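Local atomic coordinates of MgGH51 (Meripilus giganteus, PDB entry 6ZPV), a protein that hydrolyses terminal alpha-L-arabinofuranosyl groups from arabinose-containing glycans, as a family GH51 alpha-L-arabinofuranosidase of a fungus. Residues A[3-14]-A[519-527]; A[458-468]-A[549-557]. One frame throughout, in Å; residues are numbered along the deposited sequence.

Contact 1: residues A[3-14]-A[519-527]; sequences VTVNKNPSHTVP and KGDQYLPST. With ACT (acetate ion), chain S.
An outer edge of the antiparallel sheet of the C-terminal beta domain is formed where the N-terminal residues H11 and T12 run beside Q522 and Y523. T12 and Q522 form an antiparallel non-hydrogen-bonded pair, and next to it Y523 N donates to H11 O at 2.9 Å. The H11 imidazole lies with one face on Y523 CB, 3.7 Å from the ring centroid and 20° off the ring normal, a CH-pi contact. Its chi1 of 69° sets CG between backbone N and carbonyl carbon and brings the imidazole over Y523 CB rather than over the phenol ring. The two ring planes are 15° apart but slid so far that they barely overlap, while S10 OG sits at the Y523 ring edge, 3.4 Å from CD2; H11 NE2 is hydrogen-bonded to S471 OG. On its other side strand 522-523 pairs with 535-541, where D521 and Q522 both face R541 in a classic beta bulge. V13 N donates to D521 O at 2.9 Å, and V13 CG1 packs on K519 CD at 3.7 Å. The lysine chain, bent at chi3, brings NZ to P14 O at 3.0 Å. A methionine in place of K519 would probably leave P14 O without this donor and weaken the hold on the end of 3-14. At the other end, where the chain leaves strand 2-4 on its way to this sheet, N6 N donates to P525 O at 2.8 Å, and T527 OG1 accepts from T4 N while donating to OXT of an acetate ion, probably from the crystallisation liquor, at 2.8 Å.

Contact 2: residues A[458-468]-A[549-557]; sequences TGEAAFMTGLE and FIKIANAGS
With chi1 at -170°, E468 sends CG anti to its backbone N and runs extended from the helix, whereas K551 leaves its strand with CG anti to the carbonyl carbon and then bends at chi3 and chi4. The two chains meet at about a right angle, and K551 NZ donates to E468 OE2 at 2.7 Å, on the syn lone pair of that oxygen, in a salt bridge. A water completes the arrangement: it donates to E468 OE1 and to F549 O, and accepts from K551 NZ at 3.1 Å. This buried ion pair is well satisfied, because the ammonium also bonds to the carbonyls of F515 and N518, and the carboxylate to Y18 and S538. These partners would probably favour the charged forms of both residues. Further along, small groups make the interface. A553 CB fits against the helix backbone, 3.5 Å from A462 N, and touches A461 CB at 3.8 Å and A462 CB at 4.0 Å. A555 CB lies 3.7 Å from T458 O. Methyl groups here let the axes of 458-468 and 549-554 approach to 7.2 Å, with their directions 135° apart. T465 bonds its hydroxyl OG1 back to A462 O within the helix, at 2.7 Å, and presents CG2 to K551 O. At the strand end N554 OD1 accepts from G556 N in an Asx turn, while ND2 bonds to the carbonyls of S558 and A614. Helix 454-469, between parallel strands 424-432 and 474-479 of the (beta/alpha)8 barrel, packs on the antiparallel sheet, the barrel-to-beta-domain interface of GH51 arabinofuranosidases.

The centres of the two contacts lie about 16 Å apart, and both reach the seven-stranded antiparallel sheet of the C-terminal region. Contact 1 forms its outer edge at strands 11-12 and 522-523; contact 2 sets helix 454-469 on the more central strand 547-554, with 535-541 between. Along the chain the segments alternate, in the order 3-14, 458-468, 519-527, 549-557, so the N-terminus is built into a sheet made mostly from the last hundred residues. They also touch: the F549 ring packs on the backbone of K519 and G520, and Y523 lies against the backbone of E468. Contact 2 thus seats a barrel helix on the sheet whose edge contact 1 completes, so both help join barrel and beta domain.

Contact 1: residues A[3-14]-A[519-527]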
ATOM      1  N   VAL A   3      16.511 -33.020 -11.402  1.00 13.45           N
ATOM      2  CA  VAL A   3      17.083 -31.758 -10.906  1.00 13.27           C
ATOM      3  C   VAL A   3      18.173 -32.079  -9.918  1.00 13.05           C
ATOM      4  O   VAL A   3      17.889 -32.566  -8.800  1.00 13.27           O
ATOM      5  CB  VAL A   3      16.013 -30.871 -10.262  1.00 13.50           C
ATOM      6  CG1 VAL A   3      16.627 -29.592  -9.782  1.00 13.97           C
ATOM      7  CG2 VAL A   3      14.896 -30.566 -11.232  1.00 14.89           C
ATOM      8  N   THR A   4      19.421 -31.861 -10.325  1.00 14.05           N
ATOM      9  CA  THR A   4      20.575 -32.100  -9.465  1.00 14.55           C
ATOM     10  C   THR A   4      20.878 -30.812  -8.723  1.00 13.96           C
ATOM     11  O   THR A   4      21.053 -29.758  -9.379  1.00 14.41           O
ATOM     12  CB  THR A   4      21.750 -32.587 -10.305  1.00 16.32           C
ATOM     13  OG1 THR A   4      21.394 -33.841 -10.901  1.00 18.16           O
ATOM     14  CG2 THR A   4      23.001 -32.784  -9.461  1.00 18.80           C
ATOM     15  N   VAL A   5      21.048 -30.881  -7.411  1.00 14.41           N
ATOM     16  CA  VAL A   5      21.269 -29.710  -6.544  1.00 13.87           C
ATOM     17  C   VAL A   5      22.732 -29.652  -6.166  1.00 15.20           C
ATOM     18  O   VAL A   5      23.261 -30.637  -5.614  1.00 15.79           O
ATOM     19  CB  VAL A   5      20.368 -29.774  -5.310  1.00 15.01           C
ATOM     20  CG1 VAL A   5      20.551 -28.509  -4.519  1.00 16.01           C
ATOM     21  CG2 VAL A   5      18.910 -29.989  -5.743  1.00 16.61           C
ATOM     22  N   ASN A   6      23.401 -28.554  -6.443  1.00 14.30           N
ATOM     23  CA  ASN A   6      24.800 -28.381  -6.025  1.00 14.87           C
ATOM     24  C   ASN A   6      24.846 -28.123  -4.530  1.00 16.29           C
ATOM     25  O   ASN A   6      24.094 -27.264  -4.007  1.00 17.44           O
ATOM     26  CB  ASN A   6      25.396 -27.214  -6.814  1.00 16.27           C
ATOM     27  CG  ASN A   6      26.903 -27.155  -6.851  1.00 18.48           C
ATOM     28  OD1 ASN A   6      27.577 -27.342  -5.837  1.00 17.92           O
ATOM     29  ND2 ASN A   6      27.378 -26.830  -8.050  1.00 28.81           N
ATOM     30  N   LYS A   7      25.749 -28.807  -3.831  1.00 16.08           N
ATOM     31  CA  LYS A   7      25.943 -28.581  -2.399  1.00 17.14           C
ATOM     32  C   LYS A   7      26.619 -27.244  -2.109  1.00 15.89           C
ATOM     33  O   LYS A   7      26.598 -26.823  -0.958  1.00 18.91           O
ATOM     34  CB  LYS A   7      26.742 -29.693  -1.735  1.00 21.28           C
ATOM     35  CG  LYS A   7      28.197 -29.768  -2.178  1.00 23.99           C
ATOM     36  CD  LYS A   7      29.062 -30.770  -1.399  1.00 36.97           C
ATOM     37  CE  LYS A   7      30.413 -30.999  -2.035  1.00 57.65           C
ATOM     38  NZ  LYS A   7      31.222 -29.757  -2.036  1.00 70.53           N
ATOM     39  N   ASN A   8      27.257 -26.629  -3.082  1.00 15.20           N
ATOM     40  CA  ASN A   8      28.031 -25.389  -2.896  1.00 14.70           C
ATOM     41  C   ASN A   8      27.213 -24.180  -3.310  1.00 13.70           C
ATOM     42  O   ASN A   8      26.957 -23.999  -4.507  1.00 14.64           O
ATOM     43  CB  ASN A   8      29.298 -25.428  -3.692  1.00 16.81           C
ATOM     44  CG  ASN A   8      30.278 -26.467  -3.214  1.00 18.38           C
ATOM     45  OD1 ASN A   8      30.384 -26.738  -2.002  1.00 20.84           O
ATOM     46  ND2 ASN A   8      30.960 -27.041  -4.172  1.00 25.16           N
ATOM     47  N   PRO A   9      26.829 -23.285  -2.384  1.00 14.09           N
ATOM     48  CA  PRO A   9      26.131 -22.073  -2.807  1.00 13.60           C
ATOM     49  C   PRO A   9      26.990 -21.248  -3.771  1.00 13.97           C
ATOM     50  O   PRO A   9      28.215 -21.202  -3.661  1.00 15.43           O
ATOM     51  CB  PRO A   9      25.986 -21.255  -1.496  1.00 15.69           C
ATOM     52  CG  PRO A   9      26.056 -22.278  -0.406  1.00 17.46           C
ATOM     53  CD  PRO A   9      26.936 -23.409  -0.938  1.00 15.90           C
ATOM     54  N   SER A  10      26.336 -20.518  -4.697  1.00 13.70           N
ATOM     55  CA  SER A  10      27.013 -19.611  -5.623  1.00 14.43           C
ATOM     56  C   SER A  10      26.994 -18.161  -5.117  1.00 13.47           C
ATOM     57  O   SER A  10      27.870 -17.408  -5.552  1.00 14.72           O
ATOM     58  CB  SER A  10      26.454 -19.713  -6.981  1.00 17.21           C
ATOM     59  OG  SER A  10      25.057 -19.438  -6.987  1.00 17.63           O
ATOM     60  N   HIS A  11      26.034 -17.762  -4.321  1.00 12.66           N
ATOM     61  CA  HIS A  11      25.921 -16.373  -3.873  1.00 14.12           C
ATOM     62  C   HIS A  11      24.944 -16.279  -2.716  1.00 12.23           C
ATOM     63  O   HIS A  11      24.170 -17.226  -2.472  1.00 13.00           O
ATOM     64  CB  HIS A  11      25.541 -15.408  -5.029  1.00 13.54           C
ATOM     65  CG  HIS A  11      24.174 -15.581  -5.534  1.00 13.60           C
ATOM     66  ND1 HIS A  11      23.832 -16.365  -6.626  1.00 16.39           N
ATOM     67  CD2 HIS A  11      23.033 -15.044  -5.078  1.00 12.99           C
ATOM     68  CE1 HIS A  11      22.480 -16.234  -6.797  1.00 14.55           C
ATOM     69  NE2 HIS A  11      22.009 -15.430  -5.861  1.00 15.29           N
ATOM     70  N   THR A  12      24.985 -15.168  -2.046  1.00 12.18           N
ATOM     71  CA  THR A  12      24.050 -14.830  -0.965  1.00 13.12           C
ATOM     72  C   THR A  12      22.789 -14.254  -1.538  1.00 13.63           C
ATOM     73  O   THR A  12      22.819 -13.384  -2.443  1.00 17.06           O
ATOM     74  CB  THR A  12      24.733 -13.848   0.007  1.00 14.33           C
ATOM     75  OG1 THR A  12      25.825 -14.468   0.698  1.00 14.06           O
ATOM     76  CG2 THR A  12      23.782 -13.292   1.042  1.00 14.55           C
ATOM     77  N   VAL A  13      21.657 -14.683  -1.011  1.00 12.06           N
ATOM     78  CA  VAL A  13      20.339 -14.143  -1.398  1.00 12.13           C
ATOM     79  C   VAL A  13      20.128 -12.912  -0.533  1.00 12.20           C
ATOM     80  O   VAL A  13      20.167 -13.006   0.682  1.00 13.55           O
ATOM     81  CB  VAL A  13      19.228 -15.158  -1.157  1.00 13.12           C
ATOM     82  CG1 VAL A  13      17.904 -14.575  -1.609  1.00 14.63           C
ATOM     83  CG2 VAL A  13      19.485 -16.462  -1.869  1.00 14.05           C
ATOM     84  N   PRO A  14      19.946 -11.721  -1.133  1.00 12.22           N
ATOM     85  CA  PRO A  14      19.780 -10.493  -0.353  1.00 13.46           C
ATOM     86  C   PRO A  14      18.613 -10.590   0.627  1.00 12.38           C
ATOM     87  O   PRO A  14      17.564 -11.160   0.279  1.00 12.80           O
ATOM     88  CB  PRO A  14      19.485  -9.449  -1.443  1.00 16.48           C
ATOM     89  CG  PRO A  14      20.072  -9.939  -2.672  1.00 18.59           C
ATOM     90  CD  PRO A  14      19.852 -11.448  -2.571  1.00 14.18           C
ATOM     91  N   LYS A 519      12.650 -18.645   2.118  1.00 15.41           N
ATOM     92  CA  LYS A 519      13.777 -18.036   1.388  1.00 15.14           C
ATOM     93  C   LYS A 519      15.031 -18.065   2.286  1.00 15.79           C
ATOM     94  O   LYS A 519      15.042 -17.475   3.382  1.00 19.85           O
ATOM     95  CB  LYS A 519      13.503 -16.581   1.008  1.00 16.29           C
ATOM     96  CG  LYS A 519      14.604 -15.971   0.128  1.00 17.26           C
ATOM     97  CD  LYS A 519      14.731 -14.478   0.302  1.00 17.10           C
ATOM     98  CE  LYS A 519      15.423 -14.136   1.538  1.00 17.75           C
ATOM     99  NZ  LYS A 519      15.437 -12.725   1.750  1.00 18.27           N
ATOM    100  N   GLY A 520      15.996 -18.798   1.865  1.00 14.14           N
ATOM    101  CA  GLY A 520      17.252 -18.832   2.561  1.00 13.60           C
ATOM    102  C   GLY A 520      18.158 -17.639   2.211  1.00 13.66           C
ATOM    103  O   GLY A 520      17.833 -16.815   1.344  1.00 15.87           O
ATOM    104  N   ASP A 521      19.301 -17.600   2.841  1.00 12.26           N
ATOM    105  CA  ASP A 521      20.359 -16.620   2.591  1.00 12.70           C
ATOM    106  C   ASP A 521      21.437 -17.144   1.664  1.00 12.15           C
ATOM    107  O   ASP A 521      22.295 -16.361   1.251  1.00 12.87           O
ATOM    108  CB  ASP A 521      20.919 -16.053   3.912  1.00 13.15           C
ATOM    109  CG  ASP A 521      21.540 -17.083   4.816  1.00 13.49           C
ATOM    110  OD1 ASP A 521      21.552 -18.269   4.451  1.00 14.70           O
ATOM    111  OD2 ASP A 521      22.098 -16.688   5.863  1.00 17.26           O
ATOM    112  N   GLN A 522      21.371 -18.422   1.282  1.00 12.53           N
ATOM    113  CA  GLN A 522      22.319 -19.002   0.320  1.00 12.27           C
ATOM    114  C   GLN A 522      21.538 -19.460  -0.920  1.00 11.79           C
ATOM    115  O   GLN A 522      20.498 -20.152  -0.780  1.00 12.77           O
ATOM    116  CB  GLN A 522      23.028 -20.231   0.910  1.00 12.53           C
ATOM    117  CG  GLN A 522      23.703 -20.002   2.264  1.00 12.44           C
ATOM    118  CD  GLN A 522      24.366 -21.251   2.762  1.00 13.15           C
ATOM    119  OE1 GLN A 522      23.853 -22.376   2.597  1.00 15.04           O
ATOM    120  NE2 GLN A 522      25.566 -21.106   3.373  1.00 14.16           N
ATOM    121  N   TYR A 523      22.032 -19.157  -2.124  1.00 11.38           N
ATOM    122  CA  TYR A 523      21.465 -19.692  -3.368  1.00 11.79           C
ATOM    123  C   TYR A 523      22.218 -20.962  -3.743  1.00 11.61           C
ATOM    124  O   TYR A 523      23.437 -20.907  -3.893  1.00 12.82           O
ATOM    125  CB  TYR A 523      21.499 -18.690  -4.529  1.00 11.93           C
ATOM    126  CG  TYR A 523      20.877 -19.269  -5.774  1.00 11.62           C
ATOM    127  CD1 TYR A 523      19.498 -19.409  -5.882  1.00 11.75           C
ATOM    128  CD2 TYR A 523      21.677 -19.754  -6.793  1.00 12.06           C
ATOM    129  CE1 TYR A 523      18.925 -20.045  -6.965  1.00 12.22           C
ATOM    130  CE2 TYR A 523      21.109 -20.358  -7.884  1.00 12.13           C
ATOM    131  CZ  TYR A 523      19.736 -20.546  -7.961  1.00 12.00           C
ATOM    132  OH  TYR A 523      19.154 -21.197  -9.028  1.00 12.33           O
ATOM    133  N   LEU A 524      21.485 -22.050  -3.917  1.00 11.89           N
ATOM    134  CA  LEU A 524      22.081 -23.355  -4.302  1.00 12.00           C
ATOM    135  C   LEU A 524      21.813 -23.589  -5.792  1.00 12.14           C
ATOM    136  O   LEU A 524      20.677 -23.823  -6.199  1.00 12.90           O
ATOM    137  CB  LEU A 524      21.471 -24.493  -3.476  1.00 12.81           C
ATOM    138  CG  LEU A 524      21.761 -24.479  -2.012  1.00 13.42           C
ATOM    139  CD1 LEU A 524      21.073 -25.624  -1.335  1.00 15.29           C
ATOM    140  CD2 LEU A 524      23.276 -24.606  -1.713  1.00 20.79           C
ATOM    141  N   PRO A 525      22.866 -23.528  -6.641  1.00 12.23           N
ATOM    142  CA  PRO A 525      22.636 -23.793  -8.057  1.00 13.14           C
ATOM    143  C   PRO A 525      22.051 -25.202  -8.262  1.00 12.67           C
ATOM    144  O   PRO A 525      22.335 -26.136  -7.477  1.00 13.58           O
ATOM    145  CB  PRO A 525      24.023 -23.680  -8.725  1.00 16.46           C
ATOM    146  CG  PRO A 525      24.872 -22.970  -7.714  1.00 18.98           C
ATOM    147  CD  PRO A 525      24.275 -23.214  -6.336  1.00 13.41           C
ATOM    148  N   SER A 526      21.298 -25.332  -9.333  1.00 12.43           N
ATOM    149  CA  SER A 526      20.671 -26.609  -9.701  1.00 12.48           C
ATOM    150  C   SER A 526      20.634 -26.689 -11.207  1.00 12.57           C
ATOM    151  O   SER A 526      20.829 -25.684 -11.929  1.00 13.48           O
ATOM    152  CB  SER A 526      19.302 -26.755  -9.069  1.00 12.59           C
ATOM    153  OG  SER A 526      18.404 -25.743  -9.535  1.00 13.58           O
ATOM    154  N   THR A 527      20.306 -27.878 -11.723  1.00 12.86           N
ATOM    155  CA  THR A 527      19.948 -28.013 -13.130  1.00 12.55           C
ATOM    156  C   THR A 527      19.097 -26.839 -13.575  1.00 12.51           C
ATOM    157  O   THR A 527      18.109 -26.528 -12.898  1.00 13.20           O
ATOM    158  CB  THR A 527      19.179 -29.318 -13.318  1.00 13.46           C
ATOM    159  OG1 THR A 527      19.911 -30.417 -12.747  1.00 13.85           O
ATOM    160  CG2 THR A 527      18.823 -29.609 -14.759  1.00 15.59           C
TER
HETATM  161  C   ACT S 729      22.127 -30.891 -15.476  1.00 42.73           C
HETATM  162  O   ACT S 729      22.444 -29.799 -16.228  1.00 46.75           O
HETATM  163  OXT ACT S 729      22.217 -30.991 -14.185  1.00 30.01           O
HETATM  164  CH3 ACT S 729      21.474 -32.134 -16.179  1.00 61.34           C
HETATM  165  O   HOH W   1      18.346 -13.409   2.899  0.70 19.71           O

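Contact 2: residues A[458-468]-A[549-557]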
ATOM      1  N   THR A 458       0.894 -18.448 -11.105  1.00 11.77           N
ATOM      2  CA  THR A 458       1.916 -19.461 -11.452  1.00 11.54           C
ATOM      3  C   THR A 458       2.916 -18.922 -12.465  1.00 11.50           C
ATOM      4  O   THR A 458       4.109 -19.242 -12.398  1.00 12.03           O
ATOM      5  CB  THR A 458       1.243 -20.762 -11.886  1.00 12.03           C
ATOM      6  OG1 THR A 458       0.436 -20.634 -13.056  1.00 14.72           O
ATOM      7  CG2 THR A 458       0.452 -21.359 -10.766  1.00 12.10           C
ATOM      8  N   GLY A 459       2.479 -18.113 -13.438  1.00 11.98           N
ATOM      9  CA  GLY A 459       3.410 -17.462 -14.368  1.00 12.01           C
ATOM     10  C   GLY A 459       4.304 -16.525 -13.595  1.00 11.82           C
ATOM     11  O   GLY A 459       5.537 -16.525 -13.830  1.00 11.37           O
ATOM     12  N   GLU A 460       3.762 -15.705 -12.712  1.00 11.28           N
ATOM     13  CA  GLU A 460       4.582 -14.838 -11.863  1.00 11.66           C
ATOM     14  C   GLU A 460       5.596 -15.667 -11.067  1.00 10.69           C
ATOM     15  O   GLU A 460       6.785 -15.301 -11.006  1.00 11.38           O
ATOM     16  CB  GLU A 460       3.719 -14.041 -10.914  1.00 11.03           C
ATOM     17  CG  GLU A 460       2.882 -12.982 -11.632  1.00 11.22           C
ATOM     18  CD  GLU A 460       1.583 -12.615 -10.920  1.00 11.70           C
ATOM     19  OE1 GLU A 460       1.381 -13.046  -9.761  1.00 11.01           O
ATOM     20  OE2 GLU A 460       0.805 -11.841 -11.528  1.00 11.80           O
ATOM     21  N   ALA A 461       5.191 -16.781 -10.487  1.00 11.04           N
ATOM     22  CA  ALA A 461       6.072 -17.610  -9.690  1.00 11.09           C
ATOM     23  C   ALA A 461       7.203 -18.133 -10.556  1.00 11.07           C
ATOM     24  O   ALA A 461       8.382 -18.144 -10.103  1.00 11.13           O
ATOM     25  CB  ALA A 461       5.322 -18.735  -9.034  1.00 11.60           C
ATOM     26  N   ALA A 462       6.966 -18.514 -11.795  1.00 11.20           N
ATOM     27  CA  ALA A 462       8.051 -18.943 -12.678  1.00 10.92           C
ATOM     28  C   ALA A 462       9.037 -17.785 -12.886  1.00 10.76           C
ATOM     29  O   ALA A 462      10.254 -17.984 -12.797  1.00 11.14           O
ATOM     30  CB  ALA A 462       7.454 -19.425 -14.005  1.00 11.96           C
ATOM     31  N   PHE A 463       8.520 -16.603 -13.165  1.00 11.00           N
ATOM     32  CA  PHE A 463       9.420 -15.436 -13.327  1.00 11.16           C
ATOM     33  C   PHE A 463      10.196 -15.192 -12.014  1.00 10.54           C
ATOM     34  O   PHE A 463      11.410 -14.858 -12.082  1.00 11.12           O
ATOM     35  CB  PHE A 463       8.542 -14.229 -13.657  1.00 11.79           C
ATOM     36  CG  PHE A 463       9.297 -12.977 -14.006  1.00 11.84           C
ATOM     37  CD1 PHE A 463       9.848 -12.798 -15.261  1.00 12.09           C
ATOM     38  CD2 PHE A 463       9.359 -11.895 -13.121  1.00 12.13           C
ATOM     39  CE1 PHE A 463      10.507 -11.625 -15.597  1.00 13.20           C
ATOM     40  CE2 PHE A 463      10.005 -10.733 -13.451  1.00 12.72           C
ATOM     41  CZ  PHE A 463      10.529 -10.579 -14.719  1.00 12.94           C
ATOM     42  N   MET A 464       9.580 -15.364 -10.855  1.00 10.59           N
ATOM     43  CA  MET A 464      10.246 -15.135  -9.560  1.00 10.78           C
ATOM     44  C   MET A 464      11.364 -16.151  -9.329  1.00 10.72           C
ATOM     45  O   MET A 464      12.350 -15.785  -8.648  1.00 11.28           O
ATOM     46  CB  MET A 464       9.200 -15.173  -8.456  1.00 11.34           C
ATOM     47  CG  MET A 464       8.182 -13.984  -8.535  1.00 11.95           C
ATOM     48  SD  MET A 464       6.623 -14.315  -7.747  0.83 11.06           S
ATOM     49  CE  MET A 464       7.251 -14.207  -6.120  1.00 12.34           C
ATOM     50  N   THR A 465      11.266 -17.377  -9.826  1.00 10.61           N
ATOM     51  CA  THR A 465      12.376 -18.312  -9.696  1.00 10.92           C
ATOM     52  C   THR A 465      13.626 -17.725 -10.392  1.00 10.50           C
ATOM     53  O   THR A 465      14.749 -17.912  -9.904  1.00 11.87           O
ATOM     54  CB  THR A 465      12.089 -19.721 -10.230  1.00 11.13           C
ATOM     55  OG1 THR A 465      11.915 -19.713 -11.655  1.00 11.56           O
ATOM     56  CG2 THR A 465      10.940 -20.375  -9.515  1.00 11.53           C
ATOM     57  N   GLY A 466      13.428 -17.018 -11.507  1.00 10.82           N
ATOM     58  CA  GLY A 466      14.533 -16.362 -12.181  1.00 11.97           C
ATOM     59  C   GLY A 466      15.042 -15.165 -11.366  1.00 10.97           C
ATOM     60  O   GLY A 466      16.236 -14.938 -11.317  1.00 11.89           O
ATOM     61  N   LEU A 467      14.156 -14.378 -10.764  1.00 10.95           N
ATOM     62  CA  LEU A 467      14.609 -13.292  -9.874  1.00 11.52           C
ATOM     63  C   LEU A 467      15.521 -13.867  -8.782  1.00 11.32           C
ATOM     64  O   LEU A 467      16.568 -13.275  -8.448  1.00 12.54           O
ATOM     65  CB  LEU A 467      13.418 -12.551  -9.290  1.00 11.45           C
ATOM     66  CG  LEU A 467      12.478 -11.870 -10.275  1.00 12.27           C
ATOM     67  CD1 LEU A 467      11.345 -11.198  -9.525  1.00 13.02           C
ATOM     68  CD2 LEU A 467      13.184 -10.845 -11.134  1.00 13.26           C
ATOM     69  N   GLU A 468      15.116 -14.991  -8.219  1.00 11.04           N
ATOM     70  CA  GLU A 468      15.872 -15.583  -7.118  1.00 11.84           C
ATOM     71  C   GLU A 468      17.189 -16.168  -7.605  1.00 11.34           C
ATOM     72  O   GLU A 468      18.259 -15.964  -6.985  1.00 11.92           O
ATOM     73  CB  GLU A 468      14.998 -16.613  -6.366  1.00 11.75           C
ATOM     74  CG  GLU A 468      15.586 -17.117  -5.092  1.00 12.31           C
ATOM     75  CD  GLU A 468      14.591 -17.931  -4.275  1.00 11.65           C
ATOM     76  OE1 GLU A 468      14.492 -19.136  -4.514  1.00 11.99           O
ATOM     77  OE2 GLU A 468      13.913 -17.309  -3.395  1.00 12.43           O
ATOM     78  N   PHE A 549      14.907 -24.707   0.848  1.00 11.60           N
ATOM     79  CA  PHE A 549      13.585 -24.358   0.269  1.00 11.96           C
ATOM     80  C   PHE A 549      13.622 -24.564  -1.218  1.00 11.16           C
ATOM     81  O   PHE A 549      14.354 -23.847  -1.923  1.00 12.07           O
ATOM     82  CB  PHE A 549      13.260 -22.918   0.603  1.00 11.53           C
ATOM     83  CG  PHE A 549      13.423 -22.544   2.048  1.00 12.20           C
ATOM     84  CD1 PHE A 549      12.467 -22.876   2.975  1.00 12.39           C
ATOM     85  CD2 PHE A 549      14.535 -21.837   2.461  1.00 13.44           C
ATOM     86  CE1 PHE A 549      12.589 -22.516   4.310  1.00 14.29           C
ATOM     87  CE2 PHE A 549      14.692 -21.455   3.770  1.00 14.79           C
ATOM     88  CZ  PHE A 549      13.725 -21.828   4.694  1.00 14.21           C
ATOM     89  N   ILE A 550      12.895 -25.557  -1.699  1.00 11.10           N
ATOM     90  CA  ILE A 550      12.798 -25.907  -3.116  1.00 11.36           C
ATOM     91  C   ILE A 550      11.488 -25.376  -3.630  1.00 11.10           C
ATOM     92  O   ILE A 550      10.413 -25.887  -3.285  1.00 12.07           O
ATOM     93  CB  ILE A 550      12.930 -27.427  -3.307  1.00 11.89           C
ATOM     94  CG1 ILE A 550      14.203 -27.997  -2.721  1.00 13.00           C
ATOM     95  CG2 ILE A 550      12.759 -27.769  -4.774  1.00 12.60           C
ATOM     96  CD1 ILE A 550      14.208 -29.504  -2.573  1.00 15.04           C
ATOM     97  N   LYS A 551      11.537 -24.285  -4.406  1.00 11.43           N
ATOM     98  CA  LYS A 551      10.325 -23.610  -4.930  1.00 11.49           C
ATOM     99  C   LYS A 551      10.128 -23.993  -6.376  1.00 11.23           C
ATOM    100  O   LYS A 551      11.080 -23.894  -7.150  1.00 12.69           O
ATOM    101  CB  LYS A 551      10.461 -22.081  -4.691  1.00 12.04           C
ATOM    102  CG  LYS A 551      10.537 -21.718  -3.221  1.00 12.74           C
ATOM    103  CD  LYS A 551      10.204 -20.330  -2.850  1.00 15.93           C
ATOM    104  CE  LYS A 551      11.242 -19.343  -3.254  1.00 16.30           C
ATOM    105  NZ  LYS A 551      11.979 -18.688  -2.036  1.00 14.56           N
ATOM    106  N   ILE A 552       8.920 -24.434  -6.701  1.00 11.99           N
ATOM    107  CA  ILE A 552       8.633 -25.046  -8.010  1.00 11.87           C
ATOM    108  C   ILE A 552       7.377 -24.413  -8.590  1.00 11.48           C
ATOM    109  O   ILE A 552       6.289 -24.452  -7.954  1.00 12.57           O
ATOM    110  CB  ILE A 552       8.393 -26.549  -7.864  1.00 11.96           C
ATOM    111  CG1 ILE A 552       9.535 -27.241  -7.112  1.00 13.02           C
ATOM    112  CG2 ILE A 552       8.146 -27.181  -9.228  1.00 13.64           C
ATOM    113  CD1 ILE A 552       9.197 -28.610  -6.559  1.00 14.64           C
ATOM    114  N   ALA A 553       7.489 -23.851  -9.781  1.00 11.48           N
ATOM    115  CA  ALA A 553       6.355 -23.279 -10.508  1.00 11.93           C
ATOM    116  C   ALA A 553       6.083 -24.143 -11.735  1.00 11.74           C
ATOM    117  O   ALA A 553       6.940 -24.235 -12.610  1.00 12.74           O
ATOM    118  CB  ALA A 553       6.634 -21.832 -10.890  1.00 12.57           C
ATOM    119  N   ASN A 554       4.877 -24.697 -11.798  1.00 12.31           N
ATOM    120  CA  ASN A 554       4.382 -25.348 -13.024  1.00 13.03           C
ATOM    121  C   ASN A 554       3.341 -24.408 -13.597  1.00 13.20           C
ATOM    122  O   ASN A 554       2.217 -24.390 -13.129  1.00 14.65           O
ATOM    123  CB  ASN A 554       3.860 -26.755 -12.786  1.00 12.76           C
ATOM    124  CG  ASN A 554       3.469 -27.436 -14.068  1.00 14.22           C
ATOM    125  OD1 ASN A 554       3.456 -26.779 -15.135  1.00 16.47           O
ATOM    126  ND2 ASN A 554       3.177 -28.733 -14.008  1.00 15.16           N
ATOM    127  N   ALA A 555       3.753 -23.584 -14.581  1.00 14.15           N
ATOM    128  CA  ALA A 555       2.902 -22.524 -15.138  1.00 16.10           C
ATOM    129  C   ALA A 555       2.135 -22.986 -16.342  1.00 18.27           C
ATOM    130  O   ALA A 555       1.486 -22.102 -17.026  1.00 19.22           O
ATOM    131  CB  ALA A 555       3.737 -21.299 -15.499  1.00 15.93           C
ATOM    132  N   GLY A 556       2.160 -24.282 -16.636  1.00 17.96           N
ATOM    133  CA  GLY A 556       1.508 -24.892 -17.789  1.00 24.23           C
ATOM    134  C   GLY A 556       0.356 -25.830 -17.433  1.00 18.03           C
ATOM    135  O   GLY A 556       0.047 -26.080 -16.268  1.00 16.40           O
ATOM    136  N   SER A 557      -0.263 -26.373 -18.502  1.00 19.47           N
ATOM    137  CA  SER A 557      -1.512 -27.145 -18.381  1.00 18.87           C
ATOM    138  C   SER A 557      -1.321 -28.642 -18.169  1.00 18.80           C
ATOM    139  O   SER A 557      -2.354 -29.346 -18.004  1.00 21.34           O
ATOM    140  CB  SER A 557      -2.366 -26.937 -19.612  1.00 20.95           C
ATOM    141  OG  SER A 557      -1.717 -27.408 -20.757  1.00 26.33           O
TER
HETATM  142  O   HOH W   2      14.049 -20.916  -2.433  1.00 13.65           O